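Local coordinates for teichoic acid biosynthesis protein F (Staphylococcus epidermidis, PDB 3L7I) that belongs to the machinery of cell-wall teichoic acid synthesis, its modelled part showing two Rossmann-like halves as in transferases of the GT-B class, at residues R384-F389 against Y412-E417; T427-N432 against K469-R474; G445-R450 against E491-A496; K571-D576 against E676-D681. One frame throughout, in Å; residues are numbered along the deposited sequence.

Interaction 1: residues R384-F389 against Y412-E417; sequences RYIWSF and YQAYSE
Arg384 reaches Glu417 because its CG stands anti to the backbone N (chi1 -173°) and the chain then bends near its end. Glu417 leaves the helix with CG beside its own N and runs out extended to meet it. The salt bridge joins Arg384 NH2 to Glu417 OE1 at 2.8 Å, but the N-H points well off the oxygen (125°), making a weak hydrogen bond between planes turned 39° apart. Next along the strand, Ile386 straddles Ala414: its CD1 and CG2 each lie 3.8 Å from Ala414 CB, and the same CD1 lies over the centre of one face of the Arg384 guanidinium. Farther along the strand, Ser388 CB comes to the edge of the Tyr415 ring, 4.0 Å from its OH, while Ser388 OG bonds to Glu358. Alternate residues of strand 384-389 thus face helix 409-417, which carries the chain from strand 402-405 across the sheet to strand 418-423, a crossover of the Rossmann-like kind. Glu402 also pairs with Arg384 NH1, and Lys351 with Glu417 OE1. With charges alternating in this way and the bond so bent, attraction across the contact is probably more electrostatic than directional, laid over a buried apolar core.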
# COMPACT_ATOMS: atom_id res chain seq x y z
N ARG A 384 40.13 -12.32 3.16
CA ARG A 384 39.25 -11.76 4.18
C ARG A 384 38.53 -12.90 4.92
O ARG A 384 37.62 -13.54 4.37
CB ARG A 384 38.25 -10.76 3.58
CG ARG A 384 37.42 -10.03 4.64
CD ARG A 384 36.88 -8.67 4.16
NE ARG A 384 35.49 -8.72 3.68
CZ ARG A 384 34.43 -8.30 4.38
NH1 ARG A 384 34.59 -7.80 5.61
NH2 ARG A 384 33.22 -8.38 3.85
N TYR A 385 38.95 -13.18 6.15
CA TYR A 385 38.28 -14.18 6.98
C TYR A 385 37.23 -13.57 7.91
O TYR A 385 37.50 -12.60 8.64
CB TYR A 385 39.31 -15.00 7.75
CG TYR A 385 40.23 -15.78 6.84
CD1 TYR A 385 39.86 -17.02 6.35
CD2 TYR A 385 41.46 -15.27 6.47
CE1 TYR A 385 40.70 -17.75 5.51
CE2 TYR A 385 42.31 -15.98 5.64
CZ TYR A 385 41.92 -17.22 5.16
OH TYR A 385 42.77 -17.92 4.33
N ILE A 386 36.03 -14.14 7.87
CA ILE A 386 34.93 -13.69 8.71
C ILE A 386 34.36 -14.86 9.52
O ILE A 386 34.12 -15.93 8.97
CB ILE A 386 33.83 -13.07 7.85
CG1 ILE A 386 34.40 -11.89 7.07
CG2 ILE A 386 32.70 -12.58 8.72
CD1 ILE A 386 33.55 -11.42 5.90
N TRP A 387 34.18 -14.67 10.82
CA TRP A 387 33.46 -15.65 11.67
C TRP A 387 32.09 -15.13 12.15
O TRP A 387 31.95 -13.97 12.56
CB TRP A 387 34.32 -16.07 12.86
CG TRP A 387 35.21 -17.26 12.56
CD1 TRP A 387 36.43 -17.25 11.92
CD2 TRP A 387 34.95 -18.62 12.88
NE1 TRP A 387 36.93 -18.53 11.83
CE2 TRP A 387 36.04 -19.39 12.40
CE3 TRP A 387 33.90 -19.27 13.54
CZ2 TRP A 387 36.10 -20.76 12.55
CZ3 TRP A 387 33.97 -20.63 13.69
CH2 TRP A 387 35.06 -21.37 13.20
N SER A 388 31.08 -15.99 12.12
CA SER A 388 29.75 -15.60 12.55
C SER A 388 29.44 -16.27 13.88
O SER A 388 29.66 -17.46 14.01
CB SER A 388 28.75 -16.01 11.48
OG SER A 388 27.53 -16.44 12.05
N PHE A 389 28.95 -15.51 14.86
CA PHE A 389 28.62 -16.02 16.21
C PHE A 389 27.26 -15.49 16.68
O PHE A 389 26.76 -14.52 16.12
CB PHE A 389 29.68 -15.59 17.25
CG PHE A 389 31.07 -16.03 16.91
CD1 PHE A 389 31.49 -17.31 17.20
CD2 PHE A 389 31.94 -15.17 16.27
CE1 PHE A 389 32.75 -17.73 16.88
CE2 PHE A 389 33.21 -15.59 15.94
CZ PHE A 389 33.61 -16.88 16.26
N TYR A 412 24.61 -10.30 7.26
CA TYR A 412 24.05 -10.45 5.93
C TYR A 412 25.05 -10.09 4.82
O TYR A 412 25.15 -10.80 3.82
CB TYR A 412 22.71 -9.70 5.81
CG TYR A 412 21.67 -10.39 6.66
CD1 TYR A 412 21.17 -11.64 6.28
CD2 TYR A 412 21.24 -9.84 7.86
CE1 TYR A 412 20.26 -12.30 7.05
CE2 TYR A 412 20.32 -10.50 8.64
CZ TYR A 412 19.83 -11.73 8.23
OH TYR A 412 18.91 -12.43 9.01
N GLN A 413 25.80 -9.01 5.03
CA GLN A 413 26.87 -8.64 4.11
C GLN A 413 27.80 -9.81 3.89
O GLN A 413 27.99 -10.28 2.77
CB GLN A 413 27.67 -7.49 4.70
CG GLN A 413 27.61 -6.18 3.96
CD GLN A 413 28.35 -5.09 4.74
OE1 GLN A 413 29.42 -4.61 4.30
NE2 GLN A 413 27.81 -4.73 5.92
N ALA A 414 28.40 -10.27 4.99
CA ALA A 414 29.41 -11.31 4.95
C ALA A 414 28.91 -12.45 4.10
O ALA A 414 29.59 -12.91 3.18
CB ALA A 414 29.77 -11.79 6.36
N TYR A 415 27.69 -12.89 4.37
CA TYR A 415 27.12 -14.01 3.61
C TYR A 415 26.80 -13.69 2.13
O TYR A 415 26.92 -14.55 1.26
CB TYR A 415 25.91 -14.60 4.34
CG TYR A 415 26.36 -15.55 5.39
CD1 TYR A 415 26.74 -16.84 5.05
CD2 TYR A 415 26.47 -15.15 6.70
CE1 TYR A 415 27.18 -17.70 5.98
CE2 TYR A 415 26.91 -16.00 7.65
CZ TYR A 415 27.26 -17.27 7.28
OH TYR A 415 27.71 -18.15 8.24
N SER A 416 26.39 -12.45 1.86
CA SER A 416 26.25 -12.01 0.49
C SER A 416 27.61 -11.90 -0.20
O SER A 416 27.75 -12.26 -1.37
CB SER A 416 25.57 -10.65 0.47
OG SER A 416 25.42 -10.19 -0.87
N GLU A 417 28.61 -11.41 0.52
CA GLU A 417 29.89 -11.10 -0.10
C GLU A 417 30.78 -12.31 -0.29
O GLU A 417 31.69 -12.28 -1.11
CB GLU A 417 30.64 -10.03 0.69
CG GLU A 417 30.10 -8.61 0.50
CD GLU A 417 30.93 -7.56 1.22
OE1 GLU A 417 32.17 -7.76 1.34
OE2 GLU A 417 30.35 -6.54 1.66

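Interaction 2: residues T427-N432 against K469-R474; sequences TPLYLN and KRNFNR
Leu429 brings one methyl, CD1, up against the helix, and nearly everything close in this contact happens there. That methyl lies 3.9 Å from the backbone oxygen Asn471 O and 3.9 Å from Arg474 CB, so it rests on the last turns of the helix where the two residues lie three apart. Its sister CD2 is also near, 4.1 Å from Arg474 CB, which means the fork of the leucine sits astride the root of the arginine. Arg474 CD completes the packed part, 4.0 Å from Leu429 CD1, and the two side chains cross at about a right angle. No hydrogen bond spans the two segments, and the whole interface buries just 125 Å². Leu429 gets there with CG beside the backbone N (chi1 -70°) and the rest of the chain extended, pointing straight out of a type I turn running from Pro428 to Leu431. The turn lies in the loop after strand 418-423 of the first Rossmann-like sheet, and helix 465-476 leads into strand 481-484 of the same sheet, so a turn and a helix on connections between strands meet here. Arg478 lies against the turn: its NH1 donates a hydrogen bond to Pro428 O, and the Leu429 side chain touches Arg478. On the other side matters are much looser. Beyond CD, Arg474 carries its guanidinium away from the loop toward solvent. Asn471 keeps its amide at arm's length, its OD1 4.3 Å from Leu429 CD1.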
# COMPACT_ATOMS: atom_id res chain seq x y z
N THR A 427 22.83 -24.32 7.77
CA THR A 427 22.73 -22.86 7.87
C THR A 427 21.36 -22.43 7.35
O THR A 427 20.81 -23.08 6.47
CB THR A 427 23.93 -22.08 7.20
OG1 THR A 427 23.76 -22.02 5.79
CG2 THR A 427 25.30 -22.68 7.54
N PRO A 428 20.80 -21.36 7.92
CA PRO A 428 19.41 -20.93 7.70
C PRO A 428 19.01 -20.81 6.22
O PRO A 428 19.83 -20.45 5.37
CB PRO A 428 19.34 -19.55 8.37
CG PRO A 428 20.46 -19.52 9.34
CD PRO A 428 21.54 -20.43 8.80
N LEU A 429 17.75 -21.11 5.92
CA LEU A 429 17.26 -21.00 4.55
C LEU A 429 17.03 -19.55 4.07
O LEU A 429 17.04 -19.29 2.86
CB LEU A 429 16.01 -21.84 4.38
CG LEU A 429 16.30 -23.33 4.42
CD1 LEU A 429 15.01 -24.11 4.30
CD2 LEU A 429 17.27 -23.72 3.31
N TYR A 430 16.83 -18.59 4.97
CA TYR A 430 16.71 -17.21 4.52
C TYR A 430 18.04 -16.67 3.98
O TYR A 430 18.05 -15.63 3.34
CB TYR A 430 16.10 -16.29 5.59
CG TYR A 430 16.75 -16.40 6.95
CD1 TYR A 430 17.95 -15.74 7.21
CD2 TYR A 430 16.18 -17.17 7.96
CE1 TYR A 430 18.55 -15.84 8.46
CE2 TYR A 430 16.77 -17.28 9.20
CZ TYR A 430 17.96 -16.62 9.45
OH TYR A 430 18.57 -16.73 10.69
N LEU A 431 19.15 -17.34 4.23
CA LEU A 431 20.40 -16.98 3.57
C LEU A 431 20.39 -17.48 2.12
O LEU A 431 19.85 -18.55 1.84
CB LEU A 431 21.61 -17.49 4.34
CG LEU A 431 21.91 -16.61 5.55
CD1 LEU A 431 23.14 -17.05 6.33
CD2 LEU A 431 22.08 -15.19 5.06
N ASN A 432 20.97 -16.71 1.21
CA ASN A 432 20.88 -17.03 -0.22
C ASN A 432 22.14 -17.61 -0.81
O ASN A 432 23.09 -16.87 -1.10
CB ASN A 432 20.53 -15.78 -1.02
CG ASN A 432 19.12 -15.31 -0.79
OD1 ASN A 432 18.17 -16.12 -0.73
ND2 ASN A 432 18.95 -13.99 -0.64
N LYS A 469 11.42 -32.87 6.67
CA LYS A 469 12.23 -33.44 5.61
C LYS A 469 12.30 -32.53 4.37
O LYS A 469 13.36 -32.38 3.77
CB LYS A 469 11.75 -34.86 5.25
CG LYS A 469 11.95 -35.88 6.36
CD LYS A 469 11.80 -37.30 5.85
CE LYS A 469 11.41 -38.28 6.95
NZ LYS A 469 10.83 -39.54 6.41
N ARG A 470 11.18 -31.92 3.99
CA ARG A 470 11.22 -30.99 2.88
C ARG A 470 12.26 -29.91 3.14
O ARG A 470 13.09 -29.61 2.29
CB ARG A 470 9.85 -30.35 2.60
CG ARG A 470 9.94 -28.99 1.88
CD ARG A 470 8.67 -28.60 1.14
NE ARG A 470 7.63 -27.98 1.98
CZ ARG A 470 7.82 -26.88 2.73
NH1 ARG A 470 9.01 -26.29 2.77
NH2 ARG A 470 6.81 -26.37 3.44
N ASN A 471 12.23 -29.33 4.34
CA ASN A 471 13.15 -28.25 4.66
C ASN A 471 14.58 -28.71 4.74
O ASN A 471 15.49 -27.98 4.37
CB ASN A 471 12.76 -27.57 5.96
CG ASN A 471 11.57 -26.66 5.80
OD1 ASN A 471 11.30 -26.16 4.70
ND2 ASN A 471 10.83 -26.45 6.89
N PHE A 472 14.77 -29.93 5.25
CA PHE A 472 16.11 -30.45 5.39
C PHE A 472 16.62 -30.70 3.99
O PHE A 472 17.80 -30.51 3.68
CB PHE A 472 16.08 -31.76 6.19
CG PHE A 472 17.32 -32.02 6.97
CD1 PHE A 472 18.56 -32.02 6.36
CD2 PHE A 472 17.25 -32.27 8.33
CE1 PHE A 472 19.70 -32.26 7.08
CE2 PHE A 472 18.40 -32.52 9.05
CZ PHE A 472 19.61 -32.52 8.43
N ASN A 473 15.72 -31.10 3.11
CA ASN A 473 16.10 -31.42 1.76
C ASN A 473 16.54 -30.15 1.06
O ASN A 473 17.47 -30.18 0.26
CB ASN A 473 14.93 -32.09 1.02
CG ASN A 473 15.31 -32.54 -0.38
OD1 ASN A 473 16.47 -32.42 -0.79
ND2 ASN A 473 14.33 -33.04 -1.13
N ARG A 474 15.86 -29.05 1.36
CA ARG A 474 16.19 -27.74 0.81
C ARG A 474 17.62 -27.33 1.17
O ARG A 474 18.36 -26.81 0.32
CB ARG A 474 15.22 -26.68 1.33
CG ARG A 474 13.98 -26.46 0.49
CD ARG A 474 12.98 -25.48 1.16
NE ARG A 474 11.59 -25.83 0.82
CZ ARG A 474 10.61 -24.95 0.58
NH1 ARG A 474 10.86 -23.64 0.63
NH2 ARG A 474 9.37 -25.37 0.27

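Interaction 3: residues G445-R450 against E491-A496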
# COMPACT_ATOMS: atom_id res chain seq x y z
N GLY A 445 30.09 -35.43 12.33
CA GLY A 445 30.27 -36.75 12.91
C GLY A 445 29.61 -37.94 12.25
O GLY A 445 28.54 -37.83 11.67
N THR A 446 30.27 -39.09 12.37
CA THR A 446 29.75 -40.34 11.86
C THR A 446 28.44 -40.65 12.55
O THR A 446 28.39 -40.67 13.78
CB THR A 446 30.72 -41.52 12.13
OG1 THR A 446 31.92 -41.37 11.35
CG2 THR A 446 30.05 -42.82 11.76
N PRO A 447 27.37 -40.88 11.77
CA PRO A 447 26.06 -41.05 12.42
C PRO A 447 25.96 -42.41 13.07
O PRO A 447 26.46 -43.40 12.54
CB PRO A 447 25.08 -40.95 11.26
CG PRO A 447 25.85 -40.42 10.12
CD PRO A 447 27.26 -40.90 10.31
N LEU A 448 25.34 -42.44 14.24
CA LEU A 448 24.94 -43.69 14.88
C LEU A 448 23.41 -43.71 14.87
O LEU A 448 22.80 -44.74 14.60
CB LEU A 448 25.45 -43.75 16.31
CG LEU A 448 24.78 -44.78 17.20
CD1 LEU A 448 25.48 -46.11 17.03
CD2 LEU A 448 24.81 -44.34 18.65
N LYS A 449 22.81 -42.56 15.13
CA LYS A 449 21.36 -42.45 15.10
C LYS A 449 20.85 -42.03 13.70
O LYS A 449 21.47 -41.22 13.01
CB LYS A 449 20.88 -41.44 16.17
CG LYS A 449 21.13 -41.86 17.63
CD LYS A 449 21.25 -40.65 18.58
CE LYS A 449 21.34 -41.04 20.08
NZ LYS A 449 19.98 -41.13 20.77
N ARG A 450 19.70 -42.57 13.30
CA ARG A 450 19.10 -42.20 12.02
C ARG A 450 18.70 -40.73 11.99
O ARG A 450 18.13 -40.22 12.95
CB ARG A 450 17.87 -43.07 11.74
CG ARG A 450 18.13 -44.55 11.71
CD ARG A 450 16.86 -45.34 11.38
NE ARG A 450 16.60 -45.39 9.94
CZ ARG A 450 17.07 -46.33 9.12
NH1 ARG A 450 17.83 -47.32 9.59
NH2 ARG A 450 16.78 -46.28 7.82
N GLU A 491 27.73 -43.83 2.51
CA GLU A 491 26.59 -44.61 2.03
C GLU A 491 25.30 -44.10 2.69
O GLU A 491 24.26 -44.00 2.04
CB GLU A 491 26.80 -46.10 2.30
CG GLU A 491 26.55 -46.97 1.08
CD GLU A 491 27.70 -46.95 0.06
OE1 GLU A 491 28.62 -47.81 0.17
OE2 GLU A 491 27.69 -46.09 -0.86
N ILE A 492 25.41 -43.78 3.97
CA ILE A 492 24.33 -43.19 4.75
C ILE A 492 24.01 -41.80 4.25
O ILE A 492 22.85 -41.42 4.20
CB ILE A 492 24.72 -43.09 6.24
CG1 ILE A 492 24.76 -44.47 6.88
CG2 ILE A 492 23.74 -42.22 7.01
CD1 ILE A 492 25.42 -44.46 8.24
N PHE A 493 25.02 -41.02 3.88
CA PHE A 493 24.75 -39.64 3.47
C PHE A 493 24.03 -39.60 2.14
O PHE A 493 23.14 -38.78 1.95
CB PHE A 493 26.02 -38.79 3.40
CG PHE A 493 26.61 -38.49 4.73
CD1 PHE A 493 25.84 -38.60 5.87
CD2 PHE A 493 27.92 -38.08 4.85
CE1 PHE A 493 26.38 -38.34 7.09
CE2 PHE A 493 28.47 -37.82 6.08
CZ PHE A 493 27.70 -37.95 7.20
N ARG A 494 24.43 -40.48 1.24
CA ARG A 494 23.83 -40.57 -0.08
C ARG A 494 22.31 -40.78 0.02
O ARG A 494 21.56 -40.38 -0.86
CB ARG A 494 24.52 -41.67 -0.88
CG ARG A 494 23.70 -42.19 -2.04
CD ARG A 494 24.57 -42.42 -3.26
NE ARG A 494 25.70 -43.30 -2.97
CZ ARG A 494 26.57 -43.70 -3.89
NH1 ARG A 494 26.44 -43.28 -5.15
NH2 ARG A 494 27.57 -44.51 -3.57
N SER A 495 21.86 -41.39 1.11
CA SER A 495 20.44 -41.62 1.36
C SER A 495 19.80 -40.57 2.30
O SER A 495 18.75 -40.01 2.00
CB SER A 495 20.26 -43.02 1.97
OG SER A 495 19.04 -43.14 2.71
N ALA A 496 20.45 -40.33 3.44
CA ALA A 496 19.89 -39.53 4.52
C ALA A 496 19.85 -38.03 4.22
O ALA A 496 19.05 -37.29 4.80
CB ALA A 496 20.66 -39.77 5.82
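Pro447 turns its ring toward the helix and offers a single atom, CG, to two neighbouring side chains. Phe493 approaches it more closely: CE1 of the ring lies 3.7 Å from Pro447 CG. The proline and the phenyl group cross obliquely, with Pro447 CG meeting the ring at a slant and not squarely. Phe493 starts out across the line to the loop, and CG beside the backbone N (chi1 -70°) lets its ring swing round to the proline. Ile492 points more directly at the loop. Its branch CG2 comes to 4.2 Å from Pro447 CG, and the two side chains slide past one another in opposite directions. Pro447 is thus touched by consecutive residues of one helical turn, in a contact that is wholly apolar and buried, without a hydrogen bond between the segments. Polar links lie just beside it: Pro447 O accepts from Tyr488 OH, and Thr446 OG1 bonds to Asn486. On another side of the helix, Arg494 NH2 meets Glu491 OE2 at 3.1 Å, nearly in the guanidinium plane and with a straight N-H (162°), and Arg494 NH2 pairs with Glu501 as well. Loop 445-450 follows strand 438-441 of the first sheet, yet Leu448 touches helix 626-630 and Lys449 reaches Tyr647, both from the second half of the chain. This places the loop where the two Rossmann-like halves face each other, consistent with the cleft of a GT-B fold.

Interaction 4: residues K571-D576 against E676-D681; sequences KELGDD and ELKNLD
Lys678 and Glu572 make the salt bridge of this contact, with Lys678 NZ 2.7 Å from Glu572 OE1 and the oxygen met nearly along its C-O axis. Neither side chain takes a straight path: Glu572 folds at its second torsion (chi2 -63°) to bring the carboxylate round, and Lys678 bends repeatedly so that its ammonium curls back to helix 566-573. The same oxygen also pairs with Lys675, and two positive charges on it would probably help keep the carboxylate ionised. Inward from the charges, the methylenes of Lys678 serve as packing surface, CD lying 3.8 Å from Leu573 CD2 where the two side chains pass at a slant. The contact joins two helices that pack beside the second Rossmann-like sheet. Helix 566-573 ends on the way into strand 577-581, and the neighbouring helix 670-677 comes after strand 666-667. Deeper still, the leucines meet: Leu573 CD1 sits 3.8 Å from Leu677 CB and 3.8 Å from Leu677 CD2, their side chains crossing at about a right angle. Leu677 in turn leans on Ile541 of strand 539-543 and Phe638 of strand 637-640, so the buried layer continues into the core. Around this packing the backbone turns sharply on both sides. Asp576 N bonds back to Leu573 O at 2.9 Å as the chain leaves its helix, while on the other segment Asn679 takes the N-cap position of the helix that starts at Leu680, its OD1 bonding weakly to Lys682 N.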
# COMPACT_ATOMS: atom_id res chain seq x y z
N LYS A 571 36.16 -44.41 45.40
CA LYS A 571 36.70 -45.48 46.24
C LYS A 571 37.61 -46.45 45.48
O LYS A 571 38.64 -46.89 45.99
CB LYS A 571 35.56 -46.27 46.89
CG LYS A 571 35.07 -45.73 48.24
CD LYS A 571 33.88 -46.56 48.79
CE LYS A 571 33.79 -46.57 50.32
NZ LYS A 571 33.68 -45.21 50.95
N GLU A 572 37.21 -46.77 44.25
CA GLU A 572 37.82 -47.86 43.48
C GLU A 572 38.95 -47.43 42.57
O GLU A 572 39.77 -48.24 42.18
CB GLU A 572 36.75 -48.56 42.61
CG GLU A 572 35.79 -49.45 43.38
CD GLU A 572 36.48 -50.63 44.06
OE1 GLU A 572 37.38 -51.23 43.44
OE2 GLU A 572 36.12 -50.97 45.21
N LEU A 573 38.97 -46.15 42.23
CA LEU A 573 39.87 -45.68 41.18
C LEU A 573 40.54 -44.36 41.54
O LEU A 573 41.46 -43.92 40.85
CB LEU A 573 39.10 -45.52 39.86
CG LEU A 573 38.46 -46.79 39.31
CD1 LEU A 573 37.53 -46.50 38.15
CD2 LEU A 573 39.53 -47.76 38.89
N GLY A 574 40.08 -43.74 42.62
CA GLY A 574 40.53 -42.41 43.00
C GLY A 574 42.01 -42.19 43.25
O GLY A 574 42.44 -41.06 43.47
N ASP A 575 42.80 -43.26 43.23
CA ASP A 575 44.22 -43.14 43.49
C ASP A 575 45.02 -43.40 42.23
O ASP A 575 46.20 -43.06 42.15
CB ASP A 575 44.68 -44.10 44.61
CG ASP A 575 44.25 -43.65 46.01
OD1 ASP A 575 44.11 -42.42 46.25
OD2 ASP A 575 44.07 -44.54 46.88
N ASP A 576 44.38 -44.00 41.24
CA ASP A 576 45.06 -44.28 39.98
C ASP A 576 44.56 -43.36 38.87
O ASP A 576 45.28 -43.07 37.91
CB ASP A 576 44.85 -45.74 39.56
CG ASP A 576 45.53 -46.74 40.51
OD1 ASP A 576 46.73 -46.53 40.83
OD2 ASP A 576 44.87 -47.73 40.91
N GLU A 676 36.64 -53.35 36.07
CA GLU A 676 37.35 -53.48 34.80
C GLU A 676 38.43 -52.39 34.58
O GLU A 676 39.57 -52.71 34.21
CB GLU A 676 36.35 -53.46 33.64
CG GLU A 676 36.90 -53.92 32.31
CD GLU A 676 36.68 -55.39 32.04
OE1 GLU A 676 37.12 -56.22 32.87
OE2 GLU A 676 36.08 -55.71 31.00
N LEU A 677 38.07 -51.13 34.81
CA LEU A 677 39.01 -49.99 34.77
C LEU A 677 40.28 -50.15 35.65
O LEU A 677 41.32 -49.52 35.39
CB LEU A 677 38.28 -48.70 35.19
CG LEU A 677 37.48 -47.87 34.18
CD1 LEU A 677 37.28 -48.57 32.85
CD2 LEU A 677 36.12 -47.41 34.74
N LYS A 678 40.20 -50.97 36.69
CA LYS A 678 41.31 -51.14 37.61
C LYS A 678 42.59 -51.35 36.81
O LYS A 678 43.63 -50.77 37.10
CB LYS A 678 41.07 -52.34 38.52
CG LYS A 678 41.56 -52.15 39.94
CD LYS A 678 40.96 -50.90 40.54
CE LYS A 678 40.60 -51.13 41.99
NZ LYS A 678 39.51 -52.13 42.05
N ASN A 679 42.48 -52.18 35.77
CA ASN A 679 43.61 -52.58 34.96
C ASN A 679 43.36 -52.33 33.47
O ASN A 679 42.90 -53.22 32.74
CB ASN A 679 43.92 -54.05 35.20
CG ASN A 679 45.12 -54.54 34.42
OD1 ASN A 679 45.73 -53.77 33.67
ND2 ASN A 679 45.46 -55.82 34.58
N LEU A 680 43.64 -51.11 33.02
CA LEU A 680 43.41 -50.74 31.63
C LEU A 680 44.10 -51.68 30.64
O LEU A 680 43.49 -52.13 29.67
CB LEU A 680 43.80 -49.29 31.35
CG LEU A 680 42.67 -48.26 31.40
CD1 LEU A 680 43.04 -47.02 30.61
CD2 LEU A 680 41.38 -48.85 30.85
N ASP A 681 45.38 -51.98 30.89
CA ASP A 681 46.16 -52.78 29.95
C ASP A 681 45.47 -54.09 29.61
O ASP A 681 45.53 -54.55 28.47
CB ASP A 681 47.55 -53.06 30.50
CG ASP A 681 48.44 -51.82 30.51
OD1 ASP A 681 48.14 -50.84 29.78
OD2 ASP A 681 49.46 -51.85 31.25

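Interactions 1, 2 and 3 belong to the first Rossmann-like half and interaction 4 to the second. Interactions 1 and 2 touch: Tyr412 OH lies 3.5 Å from Tyr430 CE1, and Tyr415 CG 3.7 Å from Leu431 CD1, so the turn of 427-432 packs against the helix of 412-417. Interactions 2 and 3 interleave along the chain and come within about 6 Å at their nearest atoms without touching, their centres 18 Å apart. Interaction 4 stands far off, its centre about 49 Å from that of interaction 1 and 36 Å from that of interaction 3, whose loop 445-450 also meets the second half.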